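Local structure of TlmII (Streptoalloteichus hindustanus, 4HVM) at residues Ser313-Met318 against Asp460-Leu465; Phe302-Thr307 against Ser319-Gly324; Val68-Asp73 against Asp119-Leu124; Arg25-Ala30 against Val139-Leu144. The protein takes part in tallysomycin biosynthesis as a condensation-type protein of a nonribosomal peptide synthetase pathway, probably interacting with phosphopantetheine-bearing partners. All blocks are in the same frame, centred on the assembly; numbering follows the deposited sequence.

The contacts fall into two pairs, one in each lobe of the condensation-type fold. Interactions 1 and 2 share helix 314-330: the first ties its first turn to the loop after helix 445-459, and the second packs its following turns on edge strand 297-305. Both are partly buried, mixing main-chain carbonyls with arginines near the surface and leucine, valine or phenylalanine beneath. Interactions 3 and 4, their centres about 10 Å apart, are buried and meet through neighbouring strands 122-128 and 133-141. Interaction 3 relies on a hydrogen bond from a side-chain amide and a water bridge, whereas interaction 4 has none between its segments and rests on Leu27. About 31 Å separates the centres of interactions 2 and 4.

Interaction 1 of 4, residues Ser313-Met318 against Asp460-Leu465; sequences SFRDLM and DPSAPL
Pro461 O is gripped by one firm hydrogen bond, from Arg315 N at 3.2 Å, with a weak and unsettled second approach from Ser313 OG. The firm bond is fairly straight, 158° at the hydrogen, and meets the oxygen in the carbonyl plane. It joins the first turn of helix 314-330 to a type I turn running from Asp460 to Ala463, itself braced by an Asx turn in which Asp460 OD1 accepts from Ser462 N. The Arg315 side chain, extended from CG to NE, runs alongside Pro461 in the same direction. It brings NH1 to 3.4 Å from Pro461 CG, while Pro461 CB lies over one guanidinium face and Ser462 OG at the guanidinium edge. On the buried side, Leu317 and Leu465 cross obliquely, CD1 to CD1 at 3.6 Å, and Trp251 of helix 241-255 touches both. Ser313 CB nestles among the turn's carbonyls, 3.3 Å from Ala463 O. Its OG, held in the crowded position between backbone N and carbonyl carbon, accepts from Asp316 N at 3.2 Å. Asp316 OD2 returns the favour to Ser313 N at 2.9 Å, completing a capping box at the N-terminus of the helix.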
loop_
_atom_site.group_PDB
_atom_site.type_symbol
_atom_site.label_atom_id
_atom_site.label_comp_id
_atom_site.label_asym_id
_atom_site.label_seq_id
_atom_site.Cartn_x
_atom_site.Cartn_y
_atom_site.Cartn_z
ATOM N N SER A 313 0.064 8.545 -28.211
ATOM C CA SER A 313 -0.960 7.534 -27.982
ATOM C C SER A 313 -0.703 6.857 -26.641
ATOM O O SER A 313 0.308 7.123 -25.991
ATOM C CB SER A 313 -0.942 6.491 -29.095
ATOM O OG SER A 313 0.261 5.746 -29.063
ATOM N N PHE A 314 -1.612 5.983 -26.225
ATOM C CA PHE A 314 -1.411 5.229 -24.994
ATOM C C PHE A 314 -0.159 4.368 -25.099
ATOM O O PHE A 314 0.583 4.219 -24.131
ATOM C CB PHE A 314 -2.623 4.358 -24.682
ATOM C CG PHE A 314 -2.455 3.501 -23.459
ATOM C CD1 PHE A 314 -2.399 4.071 -22.198
ATOM C CD2 PHE A 314 -2.374 2.122 -23.569
ATOM C CE1 PHE A 314 -2.255 3.285 -21.072
ATOM C CE2 PHE A 314 -2.231 1.330 -22.447
ATOM C CZ PHE A 314 -2.171 1.913 -21.195
ATOM N N ARG A 315 0.069 3.810 -26.283
ATOM C CA ARG A 315 1.253 2.995 -26.525
ATOM C C ARG A 315 2.529 3.804 -26.365
ATOM O O ARG A 315 3.520 3.306 -25.834
ATOM C CB ARG A 315 1.213 2.367 -27.920
ATOM C CG ARG A 315 0.553 1.003 -27.969
ATOM C CD ARG A 315 0.919 0.263 -29.247
ATOM N NE ARG A 315 0.330 -1.072 -29.295
ATOM C CZ ARG A 315 -0.855 -1.342 -29.831
ATOM N NH1 ARG A 315 -1.577 -0.370 -30.371
ATOM N NH2 ARG A 315 -1.319 -2.585 -29.833
ATOM N N ASP A 316 2.498 5.049 -26.831
ATOM C CA ASP A 316 3.646 5.943 -26.715
ATOM C C ASP A 316 4.044 6.153 -25.259
ATOM O O ASP A 316 5.210 6.015 -24.899
ATOM C CB ASP A 316 3.355 7.293 -27.380
ATOM C CG ASP A 316 3.380 7.217 -28.895
ATOM O OD1 ASP A 316 4.197 6.446 -29.443
ATOM O OD2 ASP A 316 2.585 7.930 -29.542
ATOM N N LEU A 317 3.064 6.480 -24.424
ATOM C CA LEU A 317 3.317 6.754 -23.016
ATOM C C LEU A 317 3.563 5.479 -22.224
ATOM O O LEU A 317 4.293 5.492 -21.234
ATOM C CB LEU A 317 2.152 7.538 -22.415
ATOM C CG LEU A 317 2.054 8.976 -22.917
ATOM C CD1 LEU A 317 0.623 9.318 -23.247
ATOM C CD2 LEU A 317 2.613 9.942 -21.887
HETATM N N MSE A 318 2.955 4.381 -22.662
HETATM C CA MSE A 318 3.157 3.090 -22.015
HETATM C C MSE A 318 4.596 2.647 -22.217
HETATM O O MSE A 318 5.232 2.119 -21.309
HETATM C CB MSE A 318 2.201 2.046 -22.598
HETATM C CG MSE A 318 1.941 0.851 -21.701
HETATM SE SE MSE A 318 1.173 1.360 -19.991
HETATM C CE MSE A 318 2.705 0.930 -18.868
ATOM N N ASP A 460 -8.693 2.278 -28.829
ATOM C CA ASP A 460 -7.591 2.249 -29.786
ATOM C C ASP A 460 -6.312 2.799 -29.157
ATOM O O ASP A 460 -6.091 4.011 -29.130
ATOM C CB ASP A 460 -7.946 3.053 -31.039
ATOM C CG ASP A 460 -7.007 2.777 -32.205
ATOM O OD1 ASP A 460 -5.982 2.087 -32.016
ATOM O OD2 ASP A 460 -7.300 3.261 -33.317
ATOM N N PRO A 461 -5.454 1.901 -28.657
ATOM C CA PRO A 461 -4.212 2.310 -27.995
ATOM C C PRO A 461 -3.203 2.945 -28.955
ATOM O O PRO A 461 -2.182 3.459 -28.499
ATOM C CB PRO A 461 -3.667 0.994 -27.436
ATOM C CG PRO A 461 -4.262 -0.063 -28.302
ATOM C CD PRO A 461 -5.624 0.438 -28.668
ATOM N N SER A 462 -3.483 2.915 -30.255
ATOM C CA SER A 462 -2.593 3.525 -31.237
ATOM C C SER A 462 -3.030 4.940 -31.599
ATOM O O SER A 462 -2.254 5.718 -32.155
ATOM C CB SER A 462 -2.519 2.672 -32.501
ATOM O OG SER A 462 -1.929 1.418 -32.223
ATOM N N ALA A 463 -4.280 5.264 -31.281
ATOM C CA ALA A 463 -4.833 6.581 -31.574
ATOM C C ALA A 463 -4.345 7.636 -30.582
ATOM O O ALA A 463 -4.131 7.340 -29.406
ATOM C CB ALA A 463 -6.354 6.518 -31.580
ATOM N N PRO A 464 -4.158 8.875 -31.060
ATOM C CA PRO A 464 -3.702 9.973 -30.203
ATOM C C PRO A 464 -4.657 10.248 -29.046
ATOM O O PRO A 464 -5.869 10.312 -29.245
ATOM C CB PRO A 464 -3.696 11.174 -31.154
ATOM C CG PRO A 464 -3.521 10.580 -32.503
ATOM C CD PRO A 464 -4.268 9.286 -32.469
ATOM N N LEU A 465 -4.109 10.399 -27.846
ATOM C CA LEU A 465 -4.903 10.779 -26.685
ATOM C C LEU A 465 -5.368 12.224 -26.847
ATOM O O LEU A 465 -4.740 12.984 -27.585
ATOM C CB LEU A 465 -4.076 10.606 -25.408
ATOM C CG LEU A 465 -3.751 9.159 -25.036
ATOM C CD1 LEU A 465 -2.891 9.096 -23.790
ATOM C CD2 LEU A 465 -5.024 8.354 -24.842
#

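Interaction 2 of 4, residues Phe302-Thr307 against Ser319-Gly324; sequences FGVDLT and SRTQAG
One hydrogen bond crosses between the segments. Arg320, its side chain extended from CG to NE, sends NH2 to Asp305 O at 3.3 Å, nearly straight at 169°. The carbonyl oxygen lies close to the guanidinium plane, but the donor stands above the carbonyl plane, away from the lone-pair directions. Arg320 therefore takes the main-chain oxygen of Asp305, while the nearer charged atoms of the two side chains, Arg320 NH2 and Asp305 OD2, remain 5.1 Å apart. Asp305 turns OD1 to its own loop, where the syn lone pair receives Thr307 OG1 at 2.6 Å. The backbones come together at two glycines, where Gly324 CA makes a CA-H...O contact of 3.4 Å to Gly303 O, 152° at the hydrogen. This is a strand-loop-helix unit of the condensation-type fold: strand 302-305, at the edge of a six-stranded sheet, leads through a loop to helix segment 319-324, which runs back roughly antiparallel to it, 150° between their directions. Apolar packing fills the inner side. Phe302 CE2 lies 3.9 Å from Thr321 CG2, the two side chains crossing obliquely, and the Phe302 ring also meets Phe325 edge-to-face. Both methyls of Val304 approach Thr321 OG1, with CG1 at 3.9 Å; that hydroxyl is hydrogen-bonded to Leu317 O one helical turn back. Ala246 of helix 241-255 touches Phe302 and Thr321.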
loop_
_atom_site.group_PDB
_atom_site.type_symbol
_atom_site.label_atom_id
_atom_site.label_comp_id
_atom_site.label_asym_id
_atom_site.label_seq_id
_atom_site.Cartn_x
_atom_site.Cartn_y
_atom_site.Cartn_z
ATOM N N PHE A 302 10.834 6.103 -10.312
ATOM C CA PHE A 302 11.175 6.013 -11.730
ATOM C C PHE A 302 10.723 7.253 -12.487
ATOM O O PHE A 302 9.815 7.958 -12.049
ATOM C CB PHE A 302 10.566 4.757 -12.363
ATOM C CG PHE A 302 9.065 4.757 -12.398
ATOM C CD1 PHE A 302 8.332 4.436 -11.269
ATOM C CD2 PHE A 302 8.387 5.061 -13.567
ATOM C CE1 PHE A 302 6.953 4.434 -11.303
ATOM C CE2 PHE A 302 7.011 5.056 -13.606
ATOM C CZ PHE A 302 6.293 4.742 -12.474
ATOM N N GLY A 303 11.358 7.510 -13.627
ATOM C CA GLY A 303 11.042 8.680 -14.421
ATOM C C GLY A 303 10.484 8.356 -15.795
ATOM O O GLY A 303 10.992 7.481 -16.495
ATOM N N VAL A 304 9.430 9.069 -16.178
ATOM C CA VAL A 304 8.864 8.953 -17.513
ATOM C C VAL A 304 9.412 10.076 -18.392
ATOM O O VAL A 304 9.227 11.256 -18.093
ATOM C CB VAL A 304 7.327 9.032 -17.475
ATOM C CG1 VAL A 304 6.749 8.804 -18.856
ATOM C CG2 VAL A 304 6.771 8.014 -16.495
ATOM N N ASP A 305 10.097 9.706 -19.469
ATOM C CA ASP A 305 10.667 10.690 -20.381
ATOM C C ASP A 305 9.616 11.180 -21.367
ATOM O O ASP A 305 9.178 10.436 -22.238
ATOM C CB ASP A 305 11.861 10.097 -21.127
ATOM C CG ASP A 305 12.609 11.130 -21.945
ATOM O OD1 ASP A 305 12.386 12.343 -21.734
ATOM O OD2 ASP A 305 13.426 10.719 -22.798
ATOM N N LEU A 306 9.225 12.442 -21.231
ATOM C CA LEU A 306 8.139 13.005 -22.026
ATOM C C LEU A 306 8.653 13.925 -23.130
ATOM O O LEU A 306 7.886 14.707 -23.696
ATOM C CB LEU A 306 7.208 13.802 -21.113
ATOM C CG LEU A 306 6.775 13.137 -19.805
ATOM C CD1 LEU A 306 6.356 14.196 -18.800
ATOM C CD2 LEU A 306 5.639 12.157 -20.052
ATOM N N THR A 307 9.941 13.815 -23.443
ATOM C CA THR A 307 10.640 14.810 -24.259
ATOM C C THR A 307 10.030 15.134 -25.629
ATOM O O THR A 307 9.664 16.280 -25.890
ATOM C CB THR A 307 12.123 14.449 -24.445
ATOM O OG1 THR A 307 12.772 14.428 -23.167
ATOM C CG2 THR A 307 12.809 15.475 -25.331
ATOM N N SER A 319 5.105 2.879 -23.418
ATOM C CA SER A 319 6.472 2.521 -23.764
ATOM C C SER A 319 7.490 3.262 -22.899
ATOM O O SER A 319 8.461 2.678 -22.411
ATOM C CB SER A 319 6.722 2.830 -25.236
ATOM O OG SER A 319 8.097 2.770 -25.537
ATOM N N ARG A 320 7.255 4.555 -22.708
ATOM C CA ARG A 320 8.180 5.401 -21.969
ATOM C C ARG A 320 8.057 5.199 -20.457
ATOM O O ARG A 320 9.035 5.341 -19.724
ATOM C CB ARG A 320 7.967 6.865 -22.358
ATOM C CG ARG A 320 7.981 7.076 -23.865
ATOM C CD ARG A 320 8.027 8.536 -24.249
ATOM N NE ARG A 320 8.222 8.714 -25.685
ATOM C CZ ARG A 320 8.731 9.806 -26.245
ATOM N NH1 ARG A 320 8.866 9.870 -27.561
ATOM N NH2 ARG A 320 9.110 10.831 -25.494
ATOM N N THR A 321 6.856 4.857 -19.998
ATOM C CA THR A 321 6.626 4.571 -18.586
ATOM C C THR A 321 7.291 3.260 -18.193
ATOM O O THR A 321 7.931 3.158 -17.145
ATOM C CB THR A 321 5.124 4.458 -18.285
ATOM O OG1 THR A 321 4.471 5.681 -18.642
ATOM C CG2 THR A 321 4.890 4.168 -16.810
ATOM N N GLN A 322 7.134 2.255 -19.048
ATOM C CA GLN A 322 7.692 0.931 -18.796
ATOM C C GLN A 322 9.218 0.949 -18.837
ATOM O O GLN A 322 9.876 0.213 -18.103
ATOM C CB GLN A 322 7.147 -0.074 -19.814
ATOM C CG GLN A 322 7.616 -1.509 -19.615
ATOM C CD GLN A 322 6.952 -2.463 -20.587
ATOM O OE1 GLN A 322 5.814 -2.244 -21.000
ATOM N NE2 GLN A 322 7.662 -3.518 -20.971
ATOM N N ALA A 323 9.775 1.796 -19.698
ATOM C CA ALA A 323 11.224 1.912 -19.830
ATOM C C ALA A 323 11.845 2.531 -18.583
ATOM O O ALA A 323 12.941 2.153 -18.170
ATOM C CB ALA A 323 11.582 2.725 -21.059
ATOM N N GLY A 324 11.143 3.489 -17.990
ATOM C CA GLY A 324 11.621 4.135 -16.785
ATOM C C GLY A 324 11.473 3.242 -15.572
ATOM O O GLY A 324 12.353 3.197 -14.711
#

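Interaction 3 of 4, residues Val68-Asp73 against Asp119-Leu124; sequences VNFVDD and DPLVRL
Within the N-terminal lobe of the condensation-type fold, strand 68-72, at the edge of a three-stranded antiparallel sheet, meets the loop that enters strand 122-128 of a second sheet. Asn69 makes the direct polar link. Its CG sits anti to the carbonyl carbon (chi1 -69°), and chi2 of 93° turns the amide so that ND2 reaches Asp119 O at 2.6 Å. The bond is bent, and its donor lies above the carbonyl plane although the acceptor is close to the plane of the amide. Arg81 NH1 bonds to OD1 of the same amide, and Pro116 O forms a weak bond with ND2, so both ends of the group are held. Phe70 also has CG anti to its carbonyl carbon, and its ring offers an edge to Leu121, CD2 to CD1 at 3.8 Å, the two side chains crossing obliquely. Leu121, in turn, sets CD1 anti to CA (chi2 -179°), which carries CD1 onward to 3.6 Å from Val68 O. Met143 and Met78 also touch the Phe70 ring, while His141 and Phe36 touch Leu121. Beside these side chains, a water bridges the backbones, accepting from Leu121 N at 2.6 Å and lying 3.1 Å from Val68 O, to which it can donate.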
loop_
_atom_site.group_PDB
_atom_site.type_symbol
_atom_site.label_atom_id
_atom_site.label_comp_id
_atom_site.label_asym_id
_atom_site.label_seq_id
_atom_site.Cartn_x
_atom_site.Cartn_y
_atom_site.Cartn_z
ATOM N N VAL A 68 3.644 -9.375 17.330
ATOM C CA VAL A 68 4.974 -8.798 17.482
ATOM C C VAL A 68 4.956 -7.319 17.863
ATOM O O VAL A 68 4.232 -6.518 17.273
ATOM C CB VAL A 68 5.817 -9.005 16.199
ATOM C CG1 VAL A 68 6.928 -7.972 16.097
ATOM C CG2 VAL A 68 6.378 -10.421 16.168
ATOM N N ASN A 69 5.745 -6.975 18.876
ATOM C CA ASN A 69 5.989 -5.586 19.232
ATOM C C ASN A 69 7.436 -5.228 18.924
ATOM O O ASN A 69 8.270 -6.113 18.739
ATOM C CB ASN A 69 5.678 -5.341 20.707
ATOM C CG ASN A 69 4.197 -5.439 21.011
ATOM O OD1 ASN A 69 3.694 -6.497 21.391
ATOM N ND2 ASN A 69 3.487 -4.330 20.841
ATOM N N PHE A 70 7.736 -3.935 18.865
ATOM C CA PHE A 70 9.075 -3.487 18.497
ATOM C C PHE A 70 9.821 -2.860 19.664
ATOM O O PHE A 70 9.227 -2.198 20.515
ATOM C CB PHE A 70 9.007 -2.511 17.322
ATOM C CG PHE A 70 8.511 -3.136 16.054
ATOM C CD1 PHE A 70 9.375 -3.836 15.229
ATOM C CD2 PHE A 70 7.179 -3.037 15.691
ATOM C CE1 PHE A 70 8.921 -4.421 14.064
ATOM C CE2 PHE A 70 6.720 -3.616 14.526
ATOM C CZ PHE A 70 7.592 -4.309 13.711
ATOM N N VAL A 71 11.130 -3.080 19.699
ATOM C CA VAL A 71 11.971 -2.522 20.744
ATOM C C VAL A 71 13.080 -1.681 20.130
ATOM O O VAL A 71 14.017 -2.212 19.532
ATOM C CB VAL A 71 12.601 -3.625 21.613
ATOM C CG1 VAL A 71 13.518 -3.009 22.655
ATOM C CG2 VAL A 71 11.519 -4.468 22.274
ATOM N N ASP A 72 12.963 -0.365 20.271
ATOM C CA ASP A 72 13.979 0.545 19.761
ATOM C C ASP A 72 15.035 0.796 20.829
ATOM O O ASP A 72 14.941 1.749 21.602
ATOM C CB ASP A 72 13.354 1.866 19.302
ATOM C CG ASP A 72 14.357 2.777 18.617
ATOM O OD1 ASP A 72 15.385 2.266 18.125
ATOM O OD2 ASP A 72 14.117 4.002 18.567
ATOM N N ASP A 73 16.036 -0.076 20.864
ATOM C CA ASP A 73 17.125 0.023 21.826
ATOM C C ASP A 73 18.314 -0.783 21.316
ATOM O O ASP A 73 18.225 -2.005 21.184
ATOM C CB ASP A 73 16.683 -0.488 23.200
ATOM C CG ASP A 73 17.799 -0.435 24.225
ATOM O OD1 ASP A 73 18.037 0.652 24.794
ATOM O OD2 ASP A 73 18.440 -1.481 24.460
ATOM N N ASP A 119 1.357 -2.457 22.829
ATOM C CA ASP A 119 0.013 -2.796 22.368
ATOM C C ASP A 119 0.010 -3.709 21.144
ATOM O O ASP A 119 0.973 -3.727 20.373
ATOM C CB ASP A 119 -0.771 -1.521 22.061
ATOM C CG ASP A 119 -0.622 -0.471 23.141
ATOM O OD1 ASP A 119 -0.469 -0.844 24.324
ATOM O OD2 ASP A 119 -0.658 0.730 22.804
ATOM N N PRO A 120 -1.076 -4.479 20.967
ATOM C CA PRO A 120 -1.241 -5.286 19.752
ATOM C C PRO A 120 -1.272 -4.414 18.498
ATOM O O PRO A 120 -2.042 -3.457 18.433
ATOM C CB PRO A 120 -2.600 -5.970 19.963
ATOM C CG PRO A 120 -3.278 -5.187 21.048
ATOM C CD PRO A 120 -2.173 -4.706 21.925
ATOM N N LEU A 121 -0.441 -4.752 17.514
ATOM C CA LEU A 121 -0.309 -3.953 16.300
ATOM C C LEU A 121 -1.123 -4.520 15.138
ATOM O O LEU A 121 -1.165 -3.936 14.054
ATOM C CB LEU A 121 1.164 -3.820 15.907
ATOM C CG LEU A 121 2.078 -3.198 16.959
ATOM C CD1 LEU A 121 3.505 -3.110 16.447
ATOM C CD2 LEU A 121 1.566 -1.825 17.348
ATOM N N VAL A 122 -1.757 -5.664 15.367
ATOM C CA VAL A 122 -2.665 -6.254 14.391
ATOM C C VAL A 122 -3.975 -6.612 15.074
ATOM O O VAL A 122 -4.047 -7.580 15.828
ATOM C CB VAL A 122 -2.070 -7.513 13.743
ATOM C CG1 VAL A 122 -3.095 -8.177 12.838
ATOM C CG2 VAL A 122 -0.811 -7.161 12.964
ATOM N N ARG A 123 -5.008 -5.817 14.814
ATOM C CA ARG A 123 -6.314 -6.027 15.430
ATOM C C ARG A 123 -7.310 -6.613 14.433
ATOM O O ARG A 123 -7.487 -6.084 13.338
ATOM C CB ARG A 123 -6.848 -4.710 15.999
ATOM C CG ARG A 123 -6.015 -4.160 17.144
ATOM C CD ARG A 123 -6.338 -2.705 17.440
ATOM N NE ARG A 123 -5.121 -1.901 17.483
ATOM C CZ ARG A 123 -4.958 -0.755 16.832
ATOM N NH1 ARG A 123 -5.942 -0.261 16.092
ATOM N NH2 ARG A 123 -3.810 -0.097 16.928
ATOM N N LEU A 124 -7.954 -7.710 14.814
ATOM C CA LEU A 124 -8.986 -8.310 13.981
ATOM C C LEU A 124 -10.351 -7.887 14.500
ATOM O O LEU A 124 -10.645 -8.051 15.683
ATOM C CB LEU A 124 -8.866 -9.835 13.961
ATOM C CG LEU A 124 -7.598 -10.402 13.335
ATOM C CD1 LEU A 124 -7.649 -11.920 13.281
ATOM C CD2 LEU A 124 -7.388 -9.817 11.946
HETATM O O HOH W 1 1.188 -6.798 17.495
#

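Interaction 4 of 4, residues Arg25-Ala30 against Val139-Leu144; sequences RWLREA and VAHQML
Apolar packing dominates, and one methyl carries most of it. Leu27, with CG anti to its carbonyl carbon and CD1 anti to CA (chi2 177°), pushes CD1 into the bend that follows strand 139-141. Leu27 CD1 meets Gln142 CG at 3.8 Å, His141 CE1 at 3.9 Å and CG of Met143, a selenomethionine, at 4.1 Å. Behind it, Leu27 CG lies over one face of the Trp26 ring, 3.6 Å above the plane and offset toward its rim. Trp26 and Gln142 meet tip to tip: Gln142 OE1 comes to the indole edge, 3.7 Å from Trp26 CZ2, with the ring and amide planes 67° apart.

No hydrogen bond crosses between the segments; the polar contribution stays within the bend. His141 ND1 accepts from Met143 N at 3.1 Å, 160° at the hydrogen, with the donor in the ring plane. This fixes the ring's rotation and is consistent with a proton on NE2 when the imidazole is neutral. In sequence, His141-Gln142 stands where condensation domains carry the histidine pair of their HHxxxDG motif, so His141 probably corresponds to the first histidine and Gln142 to the second.

Strand 133-141 lies between strands 122-128 and 36-44, the His141 ring meeting that of Phe36, while Gln20 NE2 of helix 18-27 bonds to Met143 O and the Met143 side chain packs on Ala23 and Trp24 of the same helix.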
loop_
_atom_site.group_PDB
_atom_site.type_symbol
_atom_site.label_atom_id
_atom_site.label_comp_id
_atom_site.label_asym_id
_atom_site.label_seq_id
_atom_site.Cartn_x
_atom_site.Cartn_y
_atom_site.Cartn_z
ATOM N N ARG A 25 12.384 4.649 10.267
ATOM C CA ARG A 25 13.127 5.904 10.212
ATOM C C ARG A 25 12.212 7.124 10.157
ATOM O O ARG A 25 12.529 8.167 10.728
ATOM C CB ARG A 25 14.102 5.915 9.031
ATOM C CG ARG A 25 15.315 5.020 9.225
ATOM C CD ARG A 25 16.335 5.195 8.105
ATOM N NE ARG A 25 17.565 4.445 8.365
ATOM C CZ ARG A 25 17.813 3.219 7.911
ATOM N NH1 ARG A 25 16.922 2.591 7.158
ATOM N NH2 ARG A 25 18.959 2.618 8.208
ATOM N N TRP A 26 11.075 6.988 9.480
ATOM C CA TRP A 26 10.126 8.092 9.363
ATOM C C TRP A 26 8.895 7.906 10.252
ATOM O O TRP A 26 8.278 8.882 10.674
ATOM C CB TRP A 26 9.705 8.299 7.903
ATOM C CG TRP A 26 8.787 7.239 7.365
ATOM C CD1 TRP A 26 9.146 6.027 6.848
ATOM C CD2 TRP A 26 7.359 7.302 7.280
ATOM N NE1 TRP A 26 8.030 5.328 6.455
ATOM C CE2 TRP A 26 6.919 6.090 6.708
ATOM C CE3 TRP A 26 6.408 8.264 7.634
ATOM C CZ2 TRP A 26 5.568 5.818 6.483
ATOM C CZ3 TRP A 26 5.071 7.991 7.411
ATOM C CH2 TRP A 26 4.663 6.780 6.840
ATOM N N LEU A 27 8.547 6.654 10.538
ATOM C CA LEU A 27 7.365 6.348 11.344
ATOM C C LEU A 27 7.544 6.665 12.823
ATOM O O LEU A 27 6.564 6.836 13.547
ATOM C CB LEU A 27 6.970 4.881 11.188
ATOM C CG LEU A 27 6.138 4.551 9.954
ATOM C CD1 LEU A 27 5.864 3.059 9.862
ATOM C CD2 LEU A 27 4.841 5.335 9.987
ATOM N N ARG A 28 8.793 6.728 13.269
ATOM C CA ARG A 28 9.094 6.935 14.681
ATOM C C ARG A 28 8.653 8.311 15.183
ATOM O O ARG A 28 8.209 8.454 16.325
ATOM C CB ARG A 28 10.588 6.724 14.943
ATOM C CG ARG A 28 10.989 6.808 16.404
ATOM C CD ARG A 28 12.458 6.458 16.578
ATOM N NE ARG A 28 13.291 7.141 15.594
ATOM C CZ ARG A 28 13.712 8.396 15.715
ATOM N NH1 ARG A 28 13.379 9.111 16.781
ATOM N NH2 ARG A 28 14.467 8.938 14.767
ATOM N N GLU A 29 8.769 9.320 14.325
ATOM C CA GLU A 29 8.415 10.685 14.705
ATOM C C GLU A 29 7.069 11.127 14.138
ATOM O O GLU A 29 6.592 12.223 14.431
ATOM C CB GLU A 29 9.519 11.661 14.291
ATOM C CG GLU A 29 10.741 11.632 15.197
ATOM C CD GLU A 29 11.913 12.408 14.625
ATOM O OE1 GLU A 29 12.592 13.115 15.401
ATOM O OE2 GLU A 29 12.158 12.303 13.403
ATOM N N ALA A 30 6.462 10.270 13.326
ATOM C CA ALA A 30 5.135 10.531 12.789
ATOM C C ALA A 30 4.093 10.054 13.792
ATOM O O ALA A 30 4.397 9.215 14.642
ATOM C CB ALA A 30 4.960 9.818 11.459
ATOM N N VAL A 139 -6.976 -4.224 11.218
ATOM C CA VAL A 139 -6.323 -2.931 11.376
ATOM C C VAL A 139 -4.884 -3.176 11.805
ATOM O O VAL A 139 -4.634 -3.587 12.936
ATOM C CB VAL A 139 -7.034 -2.074 12.428
ATOM C CG1 VAL A 139 -6.333 -0.736 12.581
ATOM C CG2 VAL A 139 -8.493 -1.878 12.049
ATOM N N ALA A 140 -3.938 -2.927 10.907
ATOM C CA ALA A 140 -2.570 -3.370 11.149
ATOM C C ALA A 140 -1.486 -2.333 10.890
ATOM O O ALA A 140 -1.599 -1.495 9.998
ATOM C CB ALA A 140 -2.285 -4.630 10.346
ATOM N N HIS A 141 -0.427 -2.418 11.688
ATOM C CA HIS A 141 0.771 -1.613 11.499
ATOM C C HIS A 141 1.467 -2.080 10.225
ATOM O O HIS A 141 1.584 -3.282 9.982
ATOM C CB HIS A 141 1.691 -1.800 12.705
ATOM C CG HIS A 141 2.746 -0.748 12.840
ATOM N ND1 HIS A 141 3.838 -0.677 12.002
ATOM C CD2 HIS A 141 2.885 0.263 13.729
ATOM C CE1 HIS A 141 4.601 0.338 12.365
ATOM N NE2 HIS A 141 4.045 0.926 13.410
ATOM N N GLN A 142 1.928 -1.133 9.414
ATOM C CA GLN A 142 2.495 -1.455 8.105
ATOM C C GLN A 142 3.846 -2.168 8.187
ATOM O O GLN A 142 4.324 -2.710 7.192
ATOM C CB GLN A 142 2.628 -0.196 7.246
ATOM C CG GLN A 142 3.653 0.798 7.763
ATOM C CD GLN A 142 4.072 1.804 6.712
ATOM O OE1 GLN A 142 3.405 2.819 6.506
ATOM N NE2 GLN A 142 5.184 1.528 6.039
HETATM N N MSE A 143 4.457 -2.159 9.367
HETATM C CA MSE A 143 5.731 -2.841 9.571
HETATM C C MSE A 143 5.526 -4.314 9.911
HETATM O O MSE A 143 6.486 -5.050 10.145
HETATM C CB MSE A 143 6.539 -2.155 10.673
HETATM C CG MSE A 143 7.145 -0.828 10.259
HETATM SE SE MSE A 143 8.157 0.013 11.691
HETATM C CE MSE A 143 9.281 -1.496 12.182
ATOM N N LEU A 144 4.266 -4.732 9.946
ATOM C CA LEU A 144 3.923 -6.129 10.171
ATOM C C LEU A 144 3.235 -6.708 8.946
ATOM O O LEU A 144 3.572 -7.798 8.495
ATOM C CB LEU A 144 3.013 -6.275 11.393
ATOM C CG LEU A 144 3.635 -5.996 12.763
ATOM C CD1 LEU A 144 2.703 -6.456 13.869
ATOM C CD2 LEU A 144 4.989 -6.672 12.886
#